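Local coordinates for VP1 (Polyomavirus HPyV7, PDB 4PCH), which is the major capsid protein of the virus, forming jelly-roll pentamers that probably take part in attachment to host-cell receptors, at residues Q41-P46 and T253-Y258. Numbering follows the deposited sequence.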
loop_
_atom_site.group_PDB
_atom_site.type_symbol
_atom_site.label_atom_id
_atom_site.label_comp_id
_atom_site.label_asym_id
_atom_site.label_seq_id
_atom_site.Cartn_x
_atom_site.Cartn_y
_atom_site.Cartn_z
ATOM N N GLN B 41 24.080 1.257 -19.874
ATOM C CA GLN B 41 24.341 0.091 -19.030
ATOM C C GLN B 41 23.309 0.151 -17.914
ATOM O O GLN B 41 22.886 1.248 -17.524
ATOM C CB GLN B 41 25.756 0.142 -18.426
ATOM C CG GLN B 41 26.880 -0.187 -19.390
ATOM C CD GLN B 41 27.784 -1.337 -18.943
ATOM O OE1 GLN B 41 28.915 -1.111 -18.462
ATOM N NE2 GLN B 41 27.299 -2.592 -19.114
ATOM N N SER B 42 22.899 -1.018 -17.416
ATOM C CA SER B 42 21.887 -1.080 -16.353
ATOM C C SER B 42 22.439 -1.179 -14.934
ATOM O O SER B 42 21.682 -1.102 -13.985
ATOM C CB SER B 42 20.884 -2.221 -16.608
ATOM O OG SER B 42 21.542 -3.445 -16.784
ATOM N N ARG B 43 23.744 -1.377 -14.792
ATOM C CA ARG B 43 24.440 -1.187 -13.524
ATOM C C ARG B 43 25.603 -0.240 -13.773
ATOM O O ARG B 43 26.281 -0.356 -14.791
ATOM C CB ARG B 43 24.955 -2.501 -12.995
ATOM C CG ARG B 43 23.851 -3.409 -12.502
ATOM C CD ARG B 43 24.370 -4.764 -12.079
ATOM N NE ARG B 43 23.263 -5.585 -11.576
ATOM C CZ ARG B 43 23.388 -6.684 -10.830
ATOM N NH1 ARG B 43 24.578 -7.203 -10.518
ATOM N NH2 ARG B 43 22.283 -7.325 -10.456
ATOM N N GLY B 44 25.813 0.661 -12.828
ATOM C CA GLY B 44 26.908 1.614 -12.925
ATOM C C GLY B 44 28.208 1.018 -12.465
ATOM O O GLY B 44 28.295 -0.171 -12.107
ATOM N N LEU B 45 29.252 1.839 -12.508
ATOM C CA LEU B 45 30.497 1.518 -11.809
ATOM C C LEU B 45 30.160 1.588 -10.328
ATOM O O LEU B 45 29.109 2.111 -9.961
ATOM C CB LEU B 45 31.564 2.561 -12.108
ATOM C CG LEU B 45 31.949 2.693 -13.577
ATOM C CD1 LEU B 45 32.889 3.876 -13.763
ATOM C CD2 LEU B 45 32.588 1.426 -14.079
ATOM N N PRO B 46 31.031 1.043 -9.459
ATOM C CA PRO B 46 30.767 1.122 -8.018
ATOM C C PRO B 46 30.525 2.548 -7.610
ATOM O O PRO B 46 31.250 3.462 -8.061
ATOM C CB PRO B 46 32.068 0.574 -7.392
ATOM C CG PRO B 46 32.576 -0.374 -8.426
ATOM C CD PRO B 46 32.255 0.291 -9.744
ATOM N N THR B 253 26.699 -1.025 -6.136
ATOM C CA THR B 253 26.485 -0.459 -7.449
ATOM C C THR B 253 25.016 -0.086 -7.624
ATOM O O THR B 253 24.139 -0.782 -7.132
ATOM C CB THR B 253 26.911 -1.542 -8.444
ATOM O OG1 THR B 253 28.357 -1.688 -8.378
ATOM C CG2 THR B 253 26.515 -1.219 -9.794
ATOM N N VAL B 254 24.730 0.975 -8.353
ATOM C CA VAL B 254 23.334 1.291 -8.680
ATOM C C VAL B 254 22.756 0.315 -9.695
ATOM O O VAL B 254 23.373 0.029 -10.737
ATOM C CB VAL B 254 23.205 2.740 -9.189
ATOM C CG1 VAL B 254 21.796 3.009 -9.662
ATOM C CG2 VAL B 254 23.637 3.696 -8.102
ATOM N N GLN B 255 21.556 -0.180 -9.400
ATOM C CA GLN B 255 20.773 -0.993 -10.324
ATOM C C GLN B 255 19.710 -0.158 -10.952
ATOM O O GLN B 255 18.823 0.368 -10.262
ATOM C CB GLN B 255 20.096 -2.173 -9.596
ATOM C CG GLN B 255 19.178 -3.023 -10.477
ATOM C CD GLN B 255 19.957 -3.877 -11.436
ATOM O OE1 GLN B 255 20.666 -4.843 -11.031
ATOM N NE2 GLN B 255 19.875 -3.540 -12.710
ATOM N N ALA B 256 19.777 -0.031 -12.278
ATOM C CA ALA B 256 18.728 0.646 -13.019
ATOM C C ALA B 256 17.814 -0.352 -13.706
ATOM O O ALA B 256 18.106 -1.541 -13.794
ATOM C CB ALA B 256 19.347 1.594 -14.055
ATOM N N GLY B 257 16.673 0.124 -14.187
ATOM C CA GLY B 257 15.859 -0.688 -15.098
ATOM C C GLY B 257 16.644 -1.055 -16.337
ATOM O O GLY B 257 17.627 -0.411 -16.672
ATOM N N TYR B 258 16.220 -2.120 -17.014
ATOM C CA TYR B 258 16.836 -2.538 -18.256
ATOM C C TYR B 258 16.493 -1.624 -19.417
ATOM O O TYR B 258 17.131 -1.649 -20.471
ATOM C CB TYR B 258 16.333 -3.923 -18.587
ATOM C CG TYR B 258 16.724 -5.020 -17.624
ATOM C CD1 TYR B 258 17.857 -4.916 -16.795
ATOM C CD2 TYR B 258 16.041 -6.224 -17.645
ATOM C CE1 TYR B 258 18.232 -5.972 -15.980
ATOM C CE2 TYR B 258 16.438 -7.302 -16.854
ATOM C CZ TYR B 258 17.535 -7.165 -16.022
ATOM O OH TYR B 258 17.901 -8.262 -15.271
HETATM O O HOH W 1 21.503 -5.068 -14.651
HETATM O O HOH W 2 29.723 -2.173 -10.699
HETATM O O HOH W 3 26.603 2.897 -9.626
#
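R43 and Q255 form a non-hydrogen-bonded pair where the short strand at 43-44 runs antiparallel to the start of strand 253-271, in the jelly-roll of VP1. Two backbone bonds flank the pair. A256 N donates to S42 O at 2.8 Å, nearly straight. G44 N reaches V254 O in a longer bond of 3.3 Å, and R43 CA adds a CH...O contact to the same oxygen.

The R43 and Q255 side chains lie on the same face of the sheet and cross, with guanidinium and amide planes 66° apart. The R43 chain is extended from CG to NE, while that of Q255 is folded about its CB-CG bond (chi2 73°), which brings CD toward R43. R43 NE donates to Q255 OE1 at 2.8 Å, from 34° out of the carbonyl plane. R43 NH2 adds a weak bond to the same oxygen, and R43 NH1 binds S100 O. Q255 NE2 donates to A256 O in the amide plane, at 2.9 Å, and also to a water. That water donates to S42 OG, which is bonded as well to D153 O of a second subunit.

Farther along, T253 CG2 lies 3.1 Å from G44 O. A second water donates to both G44 O and T253 OG1, whose other partner is Q251 O. A third water joins L45 O to V254 N.

Both ends of the Q255 amide are thus engaged, which fixes its flip. The R43 charge probably polarises the Q255 side-chain carbonyl, and S42 OG links the 41-46 segment to D153 of a neighbouring subunit.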